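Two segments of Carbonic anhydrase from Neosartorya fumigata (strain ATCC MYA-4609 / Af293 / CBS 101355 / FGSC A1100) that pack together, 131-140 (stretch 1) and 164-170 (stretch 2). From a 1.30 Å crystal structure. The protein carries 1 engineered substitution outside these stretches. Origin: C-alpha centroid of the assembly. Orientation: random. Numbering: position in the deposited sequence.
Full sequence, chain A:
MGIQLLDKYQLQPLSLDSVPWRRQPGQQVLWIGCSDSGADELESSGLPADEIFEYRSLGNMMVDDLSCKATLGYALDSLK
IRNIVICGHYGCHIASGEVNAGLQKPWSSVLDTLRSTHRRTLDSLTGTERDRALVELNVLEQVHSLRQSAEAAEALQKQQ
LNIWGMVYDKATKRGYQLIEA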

ATOM      1  N   ASP A 131     -17.481  -3.389  15.520  1.00 16.77           N
ATOM      2  CA  ASP A 131     -16.551  -3.004  14.424  1.00 14.62           C
ATOM      3  C   ASP A 131     -15.144  -3.356  14.876  1.00 14.73           C
ATOM      4  O   ASP A 131     -14.370  -3.904  14.014  1.00 13.69           O
ATOM      5  N   ARG A 132     -14.787  -3.203  16.124  1.00 14.39           N
ATOM      6  CA  ARG A 132     -13.441  -3.557  16.612  1.00 14.96           C
ATOM      7  C   ARG A 132     -13.245  -5.063  16.492  1.00 14.75           C
ATOM      8  O   ARG A 132     -12.174  -5.504  16.095  1.00 13.98           O
ATOM      9  N   ALA A 133     -14.235  -5.852  16.858  1.00 15.77           N
ATOM     10  CA  ALA A 133     -14.156  -7.316  16.683  1.00 15.05           C
ATOM     11  C   ALA A 133     -13.992  -7.668  15.215  1.00 14.99           C
ATOM     12  O   ALA A 133     -13.223  -8.567  14.895  1.00 14.68           O
ATOM     13  N   LEU A 134     -14.699  -7.025  14.294  1.00 14.42           N
ATOM     14  CA  LEU A 134     -14.575  -7.344  12.878  1.00 14.47           C
ATOM     15  C   LEU A 134     -13.164  -7.025  12.409  1.00 12.94           C
ATOM     16  O   LEU A 134     -12.562  -7.824  11.662  1.00 13.41           O
ATOM     17  N   VAL A 135     -12.579  -5.942  12.882  1.00 10.98           N
ATOM     18  CA  VAL A 135     -11.156  -5.643  12.521  1.00 11.07           C
ATOM     19  C   VAL A 135     -10.269  -6.822  12.946  1.00 10.79           C
ATOM     20  O   VAL A 135      -9.378  -7.242  12.203  1.00 10.68           O
ATOM     21  N   GLU A 136     -10.423  -7.271  14.185  1.00 11.33           N
ATOM     22  CA  GLU A 136      -9.565  -8.344  14.749  1.00 10.92           C
ATOM     23  C   GLU A 136      -9.783  -9.631  13.976  1.00 11.57           C
ATOM     24  O   GLU A 136      -8.804 -10.346  13.662  1.00 11.75           O
ATOM     25  N   LEU A 137     -11.030  -9.986  13.740  1.00 11.47           N
ATOM     26  CA  LEU A 137     -11.360 -11.228  13.039  1.00 12.69           C
ATOM     27  C   LEU A 137     -10.766 -11.187  11.646  1.00 11.84           C
ATOM     28  O   LEU A 137     -10.350 -12.224  11.110  1.00 12.95           O
ATOM     29  N   ASN A 138     -10.844 -10.044  10.964  1.00 11.33           N
ATOM     30  CA  ASN A 138     -10.278  -9.930   9.605  1.00 10.91           C
ATOM     31  C   ASN A 138      -8.771 -10.204   9.672  1.00 10.06           C
ATOM     32  O   ASN A 138      -8.261 -10.895   8.805  1.00 11.12           O
ATOM     33  N   VAL A 139      -8.080  -9.626  10.632  1.00 10.56           N
ATOM     34  CA  VAL A 139      -6.613  -9.903  10.760  1.00 10.43           C
ATOM     35  C   VAL A 139      -6.396 -11.400  10.948  1.00 11.75           C
ATOM     36  O   VAL A 139      -5.593 -11.983  10.198  1.00 11.91           O
ATOM     37  N   LEU A 140      -7.151 -12.033  11.829  1.00 11.89           N
ATOM     38  CA  LEU A 140      -6.927 -13.479  12.091  1.00 12.23           C
ATOM     39  C   LEU A 140      -7.177 -14.255  10.825  1.00 13.62           C
ATOM     40  O   LEU A 140      -6.379 -15.155  10.503  1.00 13.65           O
ATOM     41  N   TRP A 164       2.464 -12.916  11.090  1.00 11.10           N
ATOM     42  CA  TRP A 164       2.060 -12.376  12.395  1.00 11.03           C
ATOM     43  C   TRP A 164       0.810 -11.530  12.163  1.00 11.43           C
ATOM     44  O   TRP A 164       0.715 -10.849  11.108  1.00 11.98           O
ATOM     45  N   GLY A 165      -0.121 -11.490  13.080  1.00 11.10           N
ATOM     46  CA  GLY A 165      -1.246 -10.550  13.055  1.00 11.02           C
ATOM     47  C   GLY A 165      -1.123  -9.540  14.148  1.00 11.84           C
ATOM     48  O   GLY A 165      -0.772  -9.893  15.303  1.00 12.68           O
ATOM     49  N   MET A 166      -1.454  -8.298  13.844  1.00 12.66           N
ATOM     50  CA  MET A 166      -1.600  -7.313  14.920  1.00 13.19           C
ATOM     51  C   MET A 166      -2.696  -6.339  14.567  1.00 11.84           C
ATOM     52  O   MET A 166      -3.171  -6.301  13.426  1.00 11.10           O
ATOM     53  N   VAL A 167      -3.123  -5.582  15.569  1.00 11.92           N
ATOM     54  CA  VAL A 167      -4.049  -4.439  15.371  1.00 12.10           C
ATOM     55  C   VAL A 167      -3.476  -3.192  15.989  1.00 12.81           C
ATOM     56  O   VAL A 167      -2.947  -3.234  17.112  1.00 13.83           O
ATOM     57  N   TYR A 168      -3.529  -2.114  15.249  1.00 12.65           N
ATOM     58  CA  TYR A 168      -3.054  -0.805  15.682  1.00 12.70           C
ATOM     59  C   TYR A 168      -4.235   0.015  16.173  1.00 13.84           C
ATOM     60  O   TYR A 168      -5.265   0.095  15.529  1.00 12.79           O
ATOM     61  N   ASP A 169      -4.032   0.634  17.340  1.00 14.49           N
ATOM     62  CA  ASP A 169      -5.047   1.529  17.959  1.00 16.75           C
ATOM     63  C   ASP A 169      -4.520   2.965  17.994  1.00 15.44           C
ATOM     64  O   ASP A 169      -3.595   3.241  18.796  1.00 16.45           O
ATOM     65  N   LYS A 170      -5.043   3.827  17.125  1.00 15.68           N
ATOM     66  CA  LYS A 170      -4.532   5.210  17.002  1.00 16.03           C
ATOM     67  C   LYS A 170      -4.923   6.013  18.256  1.00 17.11           C
ATOM     68  O   LYS A 170      -4.360   7.080  18.397  1.00 21.08           O
TER

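How is the apolar part of the contact built? The helix of 131-140 runs nearly antiparallel to the strand of 164-169, their axes approaching to 8.1 Å, and three valines point toward the opposing stretch: Val135 and Val139 from the helix, Val167 from the strand. All three are in the t rotamer. Val135 and Val139, one helical turn apart, both reach Val167: Val135 CG1 lies 3.8 Å from Val167 CG1, and Val139 CG2 lies 4.2 Å from Val167 CG2. Glu136, sideways to the strand with chi1 m and chi2 t, adds its aliphatic portion, Glu136 CG standing 4.2 Å from Val167 CG2; its carboxylate oxygens are hydrogen-bonded elsewhere in the structure.

What lets Val139 come so close to the strand backbone? Gly165 has no side chain, so Val139 CG1 can rest 3.6 Å from Gly165 CA. An ideal CB on Gly165 would fall just 2.8 Å from Val139 CG1, a clash. Val139 also packs against Met166 O, with CG2 3.6 Å and CG1 3.8 Å from Met166 O, while the Met166 side chain points away, as do those of Trp164 and Tyr168, in keeping with the alternation of a strand.

Where do charges meet? Arg132 and Asp169 both leave their backbones sideways, but their ends converge. Arg132 adopts m, t, p for chi1 to chi3, and Asp169 is t. Arg132 NH2 donates a hydrogen bond to Asp169 OD2 at 3.0 Å, with a nearly straight angle of 164°, forming a salt bridge at the edge of the guanidinium.

Does water contribute? Water 1 bridges the same pair, accepting from Arg132 NH1 at 3.0 Å and donating to Asp169 OD1 at 2.7 Å. Both carboxylate oxygens are thereby linked to the guanidinium, one directly and one through water.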

ATOM      1  CB  ASP A 131     -16.616  -1.522  14.145  1.00 15.11           C
ATOM      2  CG  ASP A 131     -17.847  -1.154  13.354  1.00 17.37           C
ATOM      3  OD1 ASP A 131     -18.435  -1.999  12.669  1.00 18.39           O
ATOM      4  OD2 ASP A 131     -18.115   0.068  13.338  1.00 20.48           O
ATOM      5  CB  ARG A 132     -13.283  -3.102  18.058  1.00 15.98           C
ATOM      6  CG  ARG A 132     -13.171  -1.596  18.200  1.00 16.66           C
ATOM      7  CD  ARG A 132     -13.108  -1.158  19.627  1.00 18.40           C
ATOM      8  NE  ARG A 132     -11.805  -1.290  20.190  1.00 21.22           N
ATOM      9  CZ  ARG A 132     -10.845  -0.351  20.146  1.00 19.32           C
ATOM     10  NH1 ARG A 132     -10.999   0.799  19.502  1.00 20.59           N
ATOM     11  NH2 ARG A 132      -9.721  -0.595  20.746  1.00 20.51           N
ATOM     12  CB  ALA A 133     -15.380  -7.948  17.308  1.00 15.56           C
ATOM     13  CB  LEU A 134     -15.600  -6.524  12.111  1.00 15.70           C
ATOM     14  CG  LEU A 134     -15.857  -6.998  10.705  1.00 19.01           C
ATOM     15  CD1 LEU A 134     -16.416  -8.433  10.667  1.00 21.38           C
ATOM     16  CD2 LEU A 134     -16.841  -6.033  10.041  1.00 19.40           C
ATOM     17  CB  VAL A 135     -10.721  -4.322  13.147  1.00 11.16           C
ATOM     18  CG1 VAL A 135      -9.237  -4.160  13.169  1.00 11.62           C
ATOM     19  CG2 VAL A 135     -11.361  -3.143  12.431  1.00 11.83           C
ATOM     20  CB  GLU A 136      -9.895  -8.553  16.238  1.00 13.16           C
ATOM     21  CG  GLU A 136      -9.575  -7.355  17.104  1.00 14.16           C
ATOM     22  CD  GLU A 136     -10.199  -7.323  18.486  1.00 17.02           C
ATOM     23  OE1 GLU A 136     -10.914  -8.293  18.794  1.00 18.61           O
ATOM     24  OE2 GLU A 136      -9.989  -6.309  19.209  1.00 17.29           O
ATOM     25  CB  LEU A 137     -12.868 -11.487  13.025  1.00 13.78           C
ATOM     26  CG  LEU A 137     -13.465 -11.859  14.395  1.00 16.01           C
ATOM     27  CD1 LEU A 137     -14.950 -11.630  14.380  1.00 17.37           C
ATOM     28  CD2 LEU A 137     -13.161 -13.311  14.734  1.00 15.82           C
ATOM     29  CB  ASN A 138     -10.637  -8.587   9.005  1.00 10.62           C
ATOM     30  CG  ASN A 138     -10.145  -8.407   7.605  1.00 11.28           C
ATOM     31  OD1 ASN A 138     -10.423  -9.249   6.763  1.00 12.38           O
ATOM     32  ND2 ASN A 138      -9.420  -7.300   7.394  1.00 13.08           N
ATOM     33  CB  VAL A 139      -5.967  -9.116  11.897  1.00 11.10           C
ATOM     34  CG1 VAL A 139      -4.515  -9.538  12.057  1.00 11.22           C
ATOM     35  CG2 VAL A 139      -6.033  -7.604  11.645  1.00 11.09           C
ATOM     36  CB  LEU A 140      -7.857 -13.910  13.201  1.00 15.73           C
ATOM     37  CG  LEU A 140      -7.481 -13.466  14.606  1.00 21.15           C
ATOM     38  CD1 LEU A 140      -8.630 -13.793  15.557  1.00 23.42           C
ATOM     39  CD2 LEU A 140      -6.182 -14.104  15.074  1.00 23.84           C
ATOM     40  CB  TRP A 164       3.164 -11.550  13.009  1.00 11.71           C
ATOM     41  CG  TRP A 164       4.485 -12.260  13.074  1.00 12.73           C
ATOM     42  CD1 TRP A 164       5.511 -12.111  12.214  1.00 13.14           C
ATOM     43  CD2 TRP A 164       4.874 -13.251  14.050  1.00 14.98           C
ATOM     44  NE1 TRP A 164       6.562 -12.892  12.605  1.00 14.18           N
ATOM     45  CE2 TRP A 164       6.182 -13.637  13.687  1.00 14.55           C
ATOM     46  CE3 TRP A 164       4.225 -13.895  15.117  1.00 15.66           C
ATOM     47  CZ2 TRP A 164       6.902 -14.594  14.426  1.00 16.15           C
ATOM     48  CZ3 TRP A 164       4.945 -14.838  15.837  1.00 18.01           C
ATOM     49  CH2 TRP A 164       6.251 -15.174  15.483  1.00 17.29           C
ATOM     50  CB  MET A 166      -0.311  -6.598  15.190  1.00 16.41           C
ATOM     51  CG  MET A 166       0.151  -5.844  14.047  1.00 15.87           C
ATOM     52  SD  MET A 166       1.459  -4.646  14.449  1.00 20.13           S
ATOM     53  CE  MET A 166       0.570  -3.346  15.312  1.00 24.05           C
ATOM     54  CB  VAL A 167      -5.421  -4.733  15.942  1.00 14.35           C
ATOM     55  CG1 VAL A 167      -6.384  -3.635  15.596  1.00 14.66           C
ATOM     56  CG2 VAL A 167      -5.935  -6.074  15.541  1.00 17.28           C
ATOM     57  CB  TYR A 168      -2.385  -0.134  14.510  1.00 12.85           C
ATOM     58  CG  TYR A 168      -2.184   1.339  14.647  1.00 14.79           C
ATOM     59  CD1 TYR A 168      -1.393   1.877  15.632  1.00 16.39           C
ATOM     60  CD2 TYR A 168      -2.748   2.208  13.718  1.00 15.87           C
ATOM     61  CE1 TYR A 168      -1.235   3.270  15.749  1.00 16.27           C
ATOM     62  CE2 TYR A 168      -2.565   3.579  13.771  1.00 17.24           C
ATOM     63  CZ  TYR A 168      -1.822   4.096  14.815  1.00 15.17           C
ATOM     64  OH  TYR A 168      -1.624   5.475  14.873  1.00 18.83           O
ATOM     65  CB  ASP A 169      -5.317   1.030  19.380  1.00 16.62           C
ATOM     66  CG  ASP A 169      -6.483   1.725  20.052  1.00 21.79           C
ATOM     67  OD1 ASP A 169      -6.676   2.928  19.779  1.00 21.46           O
ATOM     68  OD2 ASP A 169      -7.196   1.026  20.810  1.00 22.11           O
ATOM     69  CB  LYS A 170      -4.978   5.855  15.698  1.00 17.58           C
ATOM     70  CG  LYS A 170      -6.461   6.062  15.552  1.00 18.05           C
ATOM     71  CD  LYS A 170      -6.814   6.766  14.277  1.00 18.75           C
ATOM     72  CE  LYS A 170      -8.297   6.832  13.983  1.00 19.47           C
ATOM     73  NZ  LYS A 170      -8.899   5.514  13.698  1.00 21.37           N
TER
HETATM   74  O   HOH W   1      -9.232   3.176  18.970  1.00 25.63           O